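Long-range contact in GphF Dehydratase 1 (Archangium violaceum, PDB 6MBH), which is a polyketide synthase dehydratase domain of the gephyronic acid pathway, here in an isomerase-inactive variant, and probably removes water from beta-hydroxyacyl intermediates: residues Gly181-Gln186 with Asp204-Cys209. Numbering follows the deposited sequence.
Sequences GHVCLQ and DACFQC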
loop_
_atom_site.group_PDB
_atom_site.type_symbol
_atom_site.label_atom_id
_atom_site.label_comp_id
_atom_site.label_asym_id
_atom_site.label_seq_id
_atom_site.Cartn_x
_atom_site.Cartn_y
_atom_site.Cartn_z
ATOM N N GLY A 181 11.172 -11.778 3.986
ATOM C CA GLY A 181 11.927 -10.631 3.507
ATOM C C GLY A 181 12.319 -9.736 4.683
ATOM O O GLY A 181 11.729 -9.801 5.773
ATOM N N HIS A 182 13.376 -8.951 4.501
ATOM C CA HIS A 182 13.780 -7.925 5.457
ATOM C C HIS A 182 13.684 -6.612 4.694
ATOM O O HIS A 182 14.258 -6.502 3.605
ATOM C CB HIS A 182 15.221 -8.172 5.885
ATOM C CG HIS A 182 15.764 -7.116 6.795
ATOM N ND1 HIS A 182 17.115 -6.926 6.990
ATOM C CD2 HIS A 182 15.135 -6.220 7.587
ATOM C CE1 HIS A 182 17.294 -5.908 7.828
ATOM N NE2 HIS A 182 16.107 -5.492 8.236
ATOM N N VAL A 183 12.838 -5.706 5.161
ATOM C CA VAL A 183 12.540 -4.444 4.496
ATOM C C VAL A 183 12.975 -3.319 5.436
ATOM O O VAL A 183 12.660 -3.365 6.627
ATOM C CB VAL A 183 11.038 -4.375 4.185
ATOM C CG1 VAL A 183 10.663 -2.935 3.874
ATOM C CG2 VAL A 183 10.745 -5.323 2.973
ATOM N N CYS A 184 13.760 -2.354 4.939
ATOM C CA CYS A 184 14.203 -1.239 5.774
ATOM C C CYS A 184 14.113 0.065 4.974
ATOM O O CYS A 184 14.635 0.125 3.856
ATOM C CB CYS A 184 15.648 -1.456 6.206
ATOM S SG CYS A 184 16.244 -0.335 7.509
ATOM N N LEU A 185 13.468 1.107 5.533
ATOM C CA LEU A 185 13.544 2.427 4.920
ATOM C C LEU A 185 14.807 3.173 5.330
ATOM O O LEU A 185 15.293 3.070 6.449
ATOM C CB LEU A 185 12.333 3.273 5.312
ATOM C CG LEU A 185 10.980 2.611 5.042
ATOM C CD1 LEU A 185 9.941 3.556 5.664
ATOM C CD2 LEU A 185 10.731 2.452 3.527
ATOM N N GLN A 186 15.275 4.024 4.432
ATOM C CA GLN A 186 16.319 4.964 4.793
ATOM C C GLN A 186 15.923 6.312 4.202
ATOM O O GLN A 186 14.841 6.466 3.652
ATOM C CB GLN A 186 17.713 4.493 4.314
ATOM C CG GLN A 186 18.437 3.424 5.210
ATOM C CD GLN A 186 19.947 3.426 4.951
ATOM O OE1 GLN A 186 20.384 3.914 3.915
ATOM N NE2 GLN A 186 20.738 2.933 5.900
ATOM N N ASP A 204 4.722 -1.079 0.236
ATOM C CA ASP A 204 5.030 -1.416 -1.144
ATOM C C ASP A 204 6.204 -2.372 -1.197
ATOM O O ASP A 204 6.256 -3.257 -2.039
ATOM C CB ASP A 204 5.391 -0.150 -1.944
ATOM C CG ASP A 204 5.971 -0.491 -3.325
ATOM O OD1 ASP A 204 5.150 -0.849 -4.210
ATOM O OD2 ASP A 204 7.223 -0.391 -3.488
ATOM N N ALA A 205 7.232 -2.148 -0.363
ATOM C CA ALA A 205 8.375 -3.073 -0.366
ATOM C C ALA A 205 7.963 -4.504 -0.005
ATOM O O ALA A 205 8.503 -5.470 -0.566
ATOM C CB ALA A 205 9.439 -2.569 0.620
ATOM N N CYS A 206 7.038 -4.644 0.955
ATOM C CA CYS A 206 6.482 -5.965 1.261
ATOM C C CYS A 206 5.750 -6.549 0.062
ATOM O O CYS A 206 5.881 -7.731 -0.247
ATOM C CB CYS A 206 5.520 -5.878 2.467
ATOM S SG CYS A 206 6.398 -5.366 3.946
ATOM N N PHE A 207 4.997 -5.731 -0.655
ATOM C CA PHE A 207 4.319 -6.276 -1.822
ATOM C C PHE A 207 5.326 -6.640 -2.922
ATOM O O PHE A 207 5.146 -7.631 -3.654
ATOM C CB PHE A 207 3.308 -5.270 -2.394
ATOM C CG PHE A 207 2.063 -5.046 -1.538
ATOM C CD1 PHE A 207 1.823 -5.724 -0.347
ATOM C CD2 PHE A 207 1.127 -4.132 -2.001
ATOM C CE1 PHE A 207 0.647 -5.452 0.403
ATOM C CE2 PHE A 207 -0.076 -3.852 -1.265
ATOM C CZ PHE A 207 -0.267 -4.495 -0.063
ATOM N N GLN A 208 6.428 -5.885 -3.011
ATOM C CA GLN A 208 7.468 -6.233 -3.977
ATOM C C GLN A 208 8.138 -7.571 -3.657
ATOM O O GLN A 208 8.667 -8.222 -4.555
ATOM C CB GLN A 208 8.520 -5.105 -4.053
ATOM C CG GLN A 208 8.001 -3.838 -4.844
ATOM C CD GLN A 208 9.176 -2.980 -5.283
ATOM O OE1 GLN A 208 10.115 -3.480 -5.905
ATOM N NE2 GLN A 208 9.146 -1.673 -4.948
ATOM N N CYS A 209 8.162 -7.987 -2.378
ATOM C CA CYS A 209 8.634 -9.347 -2.075
ATOM C C CYS A 209 7.760 -10.392 -2.783
ATOM O O CYS A 209 8.258 -11.416 -3.279
ATOM C CB CYS A 209 8.573 -9.614 -0.552
ATOM S SG CYS A 209 9.862 -8.647 0.291
#
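Val183 meets the helix with both branches of its fork: CG1 lies 3.5 Å from Ala205 CB, tighter than usual for two methyl groups, while CG2 stands 3.9 Å from the same CB. With CG1 anti to the backbone N (chi1 164°), CG2 falls beside that N and heads into the notch between Ala205, Cys206 and Cys209. There it approaches the two thiols loosely, 4.5 Å from Cys206 SG and 4.4 Å from Cys209 SG. One turn after Ala205, Cys209 swings its SG over the strand at Gly181, 4.3 Å from CA; Gly181, with no side chain, lets this sulfur lie close over its backbone. Strand 178-184 and helix 200-214 belong to a HotDog-type dehydratase fold, in which a long helix packs against a curved antiparallel sheet, and their segments run nearly antiparallel (154°) with axes 8.9 Å apart. Ile169 and Leu246, from the strands flanking 178-184, also touch Cys209. Elsewhere on the helix, Gln208 NE2 donates to Asp204 OD2 (2.7 Å) on the syn side, 22° out of the carboxylate plane, and Tyr162 OH hydrogen-bonds to the other oxygen, OD1, so that both carboxylate oxygens have a partner.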